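Local coordinates for protein P47 (Clostridium botulinum, PDB 6EKT) that may form part of a progenitor complex that protects botulinum neurotoxin during its passage through the host gut, and has a fold like that of tubular lipid-binding proteins, at residues I341-Y346 and Y354-K359. Sequence-based numbering, arbitrary orientation.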
loop_
_atom_site.group_PDB
_atom_site.type_symbol
_atom_site.label_atom_id
_atom_site.label_comp_id
_atom_site.label_asym_id
_atom_site.label_seq_id
_atom_site.Cartn_x
_atom_site.Cartn_y
_atom_site.Cartn_z
ATOM N N ILE A 341 -6.645 -15.017 -20.976
ATOM C CA ILE A 341 -6.243 -14.943 -19.564
ATOM C C ILE A 341 -4.766 -14.600 -19.525
ATOM O O ILE A 341 -3.939 -15.338 -20.067
ATOM C CB ILE A 341 -6.545 -16.265 -18.814
ATOM C CG1 ILE A 341 -8.048 -16.567 -18.889
ATOM C CG2 ILE A 341 -6.067 -16.179 -17.359
ATOM C CD1 ILE A 341 -8.426 -18.027 -18.682
ATOM N N ASN A 342 -4.435 -13.480 -18.885
ATOM C CA ASN A 342 -3.086 -12.921 -18.959
ATOM C C ASN A 342 -2.492 -12.765 -17.565
ATOM O O ASN A 342 -2.944 -11.907 -16.782
ATOM C CB ASN A 342 -3.111 -11.582 -19.681
ATOM C CG ASN A 342 -3.606 -11.710 -21.121
ATOM O OD1 ASN A 342 -4.809 -11.826 -21.359
ATOM N ND2 ASN A 342 -2.673 -11.755 -22.077
ATOM N N LYS A 343 -1.484 -13.597 -17.278
ATOM C CA LYS A 343 -0.907 -13.697 -15.932
ATOM C C LYS A 343 0.096 -12.585 -15.667
ATOM O O LYS A 343 0.988 -12.339 -16.481
ATOM C CB LYS A 343 -0.236 -15.064 -15.733
ATOM C CG LYS A 343 0.273 -15.304 -14.306
ATOM C CD LYS A 343 1.455 -16.257 -14.253
ATOM C CE LYS A 343 1.011 -17.705 -14.193
ATOM N NZ LYS A 343 2.195 -18.602 -14.357
ATOM N N PHE A 344 -0.014 -11.953 -14.491
ATOM C CA PHE A 344 1.012 -11.013 -14.041
ATOM C C PHE A 344 2.319 -11.750 -13.723
ATOM O O PHE A 344 2.294 -12.830 -13.131
ATOM C CB PHE A 344 0.544 -10.208 -12.795
ATOM C CG PHE A 344 1.603 -9.245 -12.279
ATOM C CD1 PHE A 344 1.907 -8.066 -12.985
ATOM C CD2 PHE A 344 2.340 -9.538 -11.132
ATOM C CE1 PHE A 344 2.898 -7.195 -12.527
ATOM C CE2 PHE A 344 3.336 -8.667 -10.675
ATOM C CZ PHE A 344 3.621 -7.502 -11.381
ATOM N N VAL A 345 3.450 -11.163 -14.118
ATOM C CA VAL A 345 4.783 -11.664 -13.794
ATOM C C VAL A 345 5.628 -10.472 -13.375
ATOM O O VAL A 345 5.569 -9.411 -14.007
ATOM C CB VAL A 345 5.494 -12.337 -15.011
ATOM C CG1 VAL A 345 6.899 -12.799 -14.633
ATOM C CG2 VAL A 345 4.692 -13.520 -15.542
ATOM N N TYR A 346 6.395 -10.661 -12.303
ATOM C CA TYR A 346 7.479 -9.765 -11.946
ATOM C C TYR A 346 8.762 -10.561 -12.049
ATOM O O TYR A 346 8.963 -11.546 -11.325
ATOM C CB TYR A 346 7.306 -9.178 -10.534
ATOM C CG TYR A 346 8.469 -8.288 -10.116
ATOM C CD1 TYR A 346 8.749 -7.104 -10.815
ATOM C CD2 TYR A 346 9.301 -8.640 -9.038
ATOM C CE1 TYR A 346 9.807 -6.284 -10.457
ATOM C CE2 TYR A 346 10.363 -7.824 -8.665
ATOM C CZ TYR A 346 10.606 -6.651 -9.377
ATOM O OH TYR A 346 11.643 -5.831 -9.030
ATOM N N TYR A 354 4.942 -7.235 -16.004
ATOM C CA TYR A 354 4.177 -7.349 -17.236
ATOM C C TYR A 354 3.094 -8.404 -17.111
ATOM O O TYR A 354 3.125 -9.267 -16.219
ATOM C CB TYR A 354 5.123 -7.656 -18.428
ATOM C CG TYR A 354 5.884 -8.974 -18.316
ATOM C CD1 TYR A 354 7.095 -9.058 -17.615
ATOM C CD2 TYR A 354 5.385 -10.143 -18.920
ATOM C CE1 TYR A 354 7.791 -10.265 -17.516
ATOM C CE2 TYR A 354 6.065 -11.353 -18.819
ATOM C CZ TYR A 354 7.260 -11.411 -18.118
ATOM O OH TYR A 354 7.918 -12.616 -18.030
ATOM N N PHE A 355 2.141 -8.328 -18.032
ATOM C CA PHE A 355 1.133 -9.341 -18.179
ATOM C C PHE A 355 1.490 -10.184 -19.418
ATOM O O PHE A 355 1.662 -9.638 -20.505
ATOM C CB PHE A 355 -0.239 -8.693 -18.296
ATOM C CG PHE A 355 -0.728 -8.085 -17.006
ATOM C CD1 PHE A 355 -1.401 -8.870 -16.069
ATOM C CD2 PHE A 355 -0.491 -6.729 -16.716
ATOM C CE1 PHE A 355 -1.848 -8.314 -14.884
ATOM C CE2 PHE A 355 -0.948 -6.167 -15.526
ATOM C CZ PHE A 355 -1.629 -6.963 -14.614
ATOM N N GLU A 356 1.649 -11.492 -19.208
ATOM C CA GLU A 356 2.030 -12.446 -20.250
ATOM C C GLU A 356 0.947 -12.543 -21.298
ATOM O O GLU A 356 -0.237 -12.377 -20.989
ATOM C CB GLU A 356 2.201 -13.850 -19.663
ATOM C CG GLU A 356 3.546 -14.183 -19.045
ATOM C CD GLU A 356 3.580 -15.600 -18.485
ATOM O OE1 GLU A 356 2.523 -16.284 -18.505
ATOM O OE2 GLU A 356 4.654 -16.024 -18.000
ATOM N N VAL A 357 1.353 -12.865 -22.529
ATOM C CA VAL A 357 0.393 -13.256 -23.571
ATOM C C VAL A 357 -0.175 -14.621 -23.180
ATOM O O VAL A 357 0.555 -15.475 -22.642
ATOM C CB VAL A 357 1.087 -13.328 -24.956
ATOM C CG1 VAL A 357 0.107 -13.740 -26.042
ATOM C CG2 VAL A 357 1.729 -11.984 -25.300
ATOM N N ASP A 358 -1.468 -14.812 -23.406
ATOM C CA ASP A 358 -2.102 -16.091 -23.157
ATOM C C ASP A 358 -1.586 -17.095 -24.194
ATOM O O ASP A 358 -1.617 -16.825 -25.396
ATOM C CB ASP A 358 -3.623 -15.935 -23.233
ATOM C CG ASP A 358 -4.368 -17.136 -22.707
ATOM O OD1 ASP A 358 -3.772 -18.200 -22.464
ATOM O OD2 ASP A 358 -5.592 -17.024 -22.535
ATOM N N LYS A 359 -1.094 -18.233 -23.721
ATOM C CA LYS A 359 -0.642 -19.289 -24.638
ATOM C C LYS A 359 -1.792 -20.120 -25.178
ATOM O O LYS A 359 -1.655 -20.769 -26.223
ATOM C CB LYS A 359 0.412 -20.172 -23.982
ATOM C CG LYS A 359 1.760 -19.465 -23.791
ATOM C CD LYS A 359 2.578 -20.036 -22.632
ATOM C CE LYS A 359 3.107 -21.430 -22.912
ATOM N NZ LYS A 359 4.507 -21.449 -23.428
HETATM O O HOH W 1 -0.861 -15.671 -19.083
HETATM O O HOH W 2 -3.152 -13.028 -24.936
#
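F344 turns the edge of its ring, at CD1, over one face of F355 in a T-shaped stack (centroids 5.6 Å apart, planes at 63°), while the backbone O of N342 lies at the F355 edge, 3.5 Å from F355 CD1. On the opposite face of the sheet, V345 CB makes a CH-pi contact over one face of the Y354 ring, 4.0 Å from its centroid. Y354 CG sits between its backbone N and carbonyl carbon (chi1 62°), which swings the ring alongside V345; V345 CG2 also packs against the extended side chain of E356. F344 and F355 form a non-hydrogen-bonded antiparallel pair, V345 and Y354 a hydrogen-bonded one, and E356 N still reaches K343 O at 2.9 Å. From E356 O onward, side chains take over from backbone-to-backbone bonds. N342 ND2 donates in the carbonyl plane to a lone pair of E356 O (2.7 Å), and I341 N gives a straight bond to D358 OD2 (2.8 Å), meeting it from above the carboxylate plane. A water that accepts from both N342 ND2 and D358 N links the two segments. The contact thus runs from the regularly paired part of the hairpin 329-347/352-368 into the irregular stretch at 356-359, where strand 352-368 is interrupted. Strand 315-326 flanks 341-346, with L316 and N342 joined by a backbone hydrogen bond, while L399 and L426 of strand 421-426 touch both phenylalanines, and the F397 ring meets F355.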